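Local structure of putative short-chain dehydrogenase/reductase (Burkholderia xenovorans, 5K9Z) at residues T67-E72 with L117-D122. The protein probably acts as an NAD- or NADP-dependent oxidoreductase of the short-chain dehydrogenase/reductase family, acting on the CH-OH group of donor substrates. Sequence-based numbering, arbitrary orientation.
Sequences TDVSVE and LGVLLD
Ser-70 and Val-119 bring the two backbones within 4.8 Å, CA to CA, where a type I turn from Asp-68 to Val-71 rests against a helix that widens into a pi-type turn at 118-122. Gly-118, lacking a side chain, meets the loop with its backbone: its carbonyl O receives a CA-H...O contact from Ser-70 CA at 3.6 Å, while Ser-70 CB packs over the same carbonyl. Beside this, Val-69 touches Val-119 through CG2, 3.9 Å from Val-119 O and 4.3 Å from Val-119 CG1; chi1 of -59° sets Val-69 CG1 anti to the carbonyl carbon. The branched valines give this side a compact apolar surface; Val-69 also touches Val-75 of helix 72-86, and Val-119 touches Phe-98 of a loop. Asp-68 shapes the turn: its OD1 accepts both Ser-70 N (3.0 Å) and Ser-70 OG (2.7 Å), from the same face of the carboxylate, and serine is short enough to fold its hydroxyl back. A water donates to Ser-70 O and Asp-122 OD2, linking loop and helix. The loop between strand 63-66 and helix 72-86, with Val-71 at the N-cap position, is thus built around an Asx turn and packs on helix 110-138 in the Rossmann fold of short-chain dehydrogenases/reductases.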
loop_
_atom_site.group_PDB
_atom_site.type_symbol
_atom_site.label_atom_id
_atom_site.label_comp_id
_atom_site.label_asym_id
_atom_site.label_seq_id
_atom_site.Cartn_x
_atom_site.Cartn_y
_atom_site.Cartn_z
ATOM N N THR C 67 12.774 -30.904 6.278
ATOM C CA THR C 67 13.147 -29.555 6.711
ATOM C C THR C 67 12.004 -28.906 7.470
ATOM O O THR C 67 10.971 -28.595 6.873
ATOM C CB THR C 67 13.512 -28.667 5.526
ATOM O OG1 THR C 67 14.481 -29.322 4.717
ATOM C CG2 THR C 67 14.070 -27.345 6.036
ATOM N N ASP C 68 12.220 -28.644 8.752
ATOM C CA ASP C 68 11.377 -27.751 9.539
ATOM C C ASP C 68 12.024 -26.368 9.500
ATOM O O ASP C 68 13.043 -26.141 10.166
ATOM C CB ASP C 68 11.262 -28.282 10.965
ATOM C CG ASP C 68 10.408 -27.414 11.860
ATOM O OD1 ASP C 68 10.115 -26.253 11.519
ATOM O OD2 ASP C 68 10.041 -27.911 12.935
ATOM N N VAL C 69 11.426 -25.433 8.749
ATOM C CA VAL C 69 12.062 -24.133 8.542
ATOM C C VAL C 69 12.129 -23.296 9.811
ATOM O O VAL C 69 12.885 -22.318 9.858
ATOM C CB VAL C 69 11.379 -23.306 7.426
ATOM C CG1 VAL C 69 11.411 -24.063 6.117
ATOM C CG2 VAL C 69 9.944 -22.929 7.803
ATOM N N SER C 70 11.420 -23.675 10.870
ATOM C CA SER C 70 11.602 -22.942 12.116
ATOM C C SER C 70 12.930 -23.259 12.794
ATOM O O SER C 70 13.282 -22.566 13.758
ATOM C CB SER C 70 10.454 -23.229 13.094
ATOM O OG SER C 70 10.498 -24.561 13.562
ATOM N N VAL C 71 13.680 -24.248 12.301
ATOM C CA VAL C 71 14.961 -24.667 12.884
ATOM C C VAL C 71 16.073 -24.271 11.927
ATOM O O VAL C 71 16.211 -24.865 10.851
ATOM C CB VAL C 71 15.007 -26.178 13.148
ATOM C CG1 VAL C 71 16.353 -26.571 13.812
ATOM C CG2 VAL C 71 13.818 -26.603 13.994
ATOM N N GLU C 72 16.895 -23.298 12.324
ATOM C CA GLU C 72 17.899 -22.770 11.402
ATOM C C GLU C 72 18.798 -23.877 10.866
ATOM O O GLU C 72 19.117 -23.910 9.670
ATOM C CB GLU C 72 18.750 -21.708 12.094
ATOM C CG GLU C 72 19.855 -21.225 11.166
ATOM C CD GLU C 72 20.756 -20.192 11.781
ATOM O OE1 GLU C 72 20.757 -20.043 13.019
ATOM O OE2 GLU C 72 21.473 -19.520 11.010
ATOM N N LEU C 117 5.560 -16.848 14.406
ATOM C CA LEU C 117 6.680 -16.108 13.825
ATOM C C LEU C 117 7.882 -17.010 13.547
ATOM O O LEU C 117 8.664 -16.724 12.634
ATOM C CB LEU C 117 7.060 -14.945 14.744
ATOM C CG LEU C 117 6.369 -13.589 14.476
ATOM C CD1 LEU C 117 4.867 -13.694 14.373
ATOM C CD2 LEU C 117 6.733 -12.615 15.583
ATOM N N GLY C 118 8.028 -18.111 14.298
ATOM C CA GLY C 118 9.133 -19.028 14.049
ATOM C C GLY C 118 9.077 -19.623 12.657
ATOM O O GLY C 118 10.098 -19.710 11.964
ATOM N N VAL C 119 7.873 -19.982 12.207
ATOM C CA VAL C 119 7.682 -20.528 10.871
ATOM C C VAL C 119 7.654 -19.409 9.823
ATOM O O VAL C 119 8.337 -19.478 8.791
ATOM C CB VAL C 119 6.385 -21.367 10.822
ATOM C CG1 VAL C 119 6.142 -21.874 9.427
ATOM C CG2 VAL C 119 6.400 -22.535 11.867
ATOM N N LEU C 120 6.818 -18.392 10.040
ATOM C CA LEU C 120 6.516 -17.446 8.972
ATOM C C LEU C 120 7.563 -16.358 8.809
ATOM O O LEU C 120 7.634 -15.747 7.732
ATOM C CB LEU C 120 5.134 -16.816 9.192
ATOM C CG LEU C 120 3.960 -17.811 9.114
ATOM C CD1 LEU C 120 2.595 -17.135 9.305
ATOM C CD2 LEU C 120 3.970 -18.580 7.802
ATOM N N LEU C 121 8.334 -16.063 9.848
ATOM C CA LEU C 121 9.346 -15.013 9.785
ATOM C C LEU C 121 10.748 -15.565 10.011
ATOM O O LEU C 121 11.619 -15.370 9.152
ATOM C CB LEU C 121 9.036 -13.908 10.814
ATOM C CG LEU C 121 10.108 -12.822 10.977
ATOM C CD1 LEU C 121 10.462 -12.187 9.634
ATOM C CD2 LEU C 121 9.642 -11.756 11.969
ATOM N N ASP C 122 10.996 -16.255 11.137
ATOM C CA ASP C 122 12.341 -16.775 11.383
ATOM C C ASP C 122 12.765 -17.696 10.252
ATOM O O ASP C 122 13.906 -17.626 9.778
ATOM C CB ASP C 122 12.394 -17.539 12.710
ATOM C CG ASP C 122 12.092 -16.668 13.916
ATOM O OD1 ASP C 122 12.164 -15.429 13.823
ATOM O OD2 ASP C 122 11.712 -17.242 14.957
HETATM O O HOH W 1 13.133 -20.132 15.005
#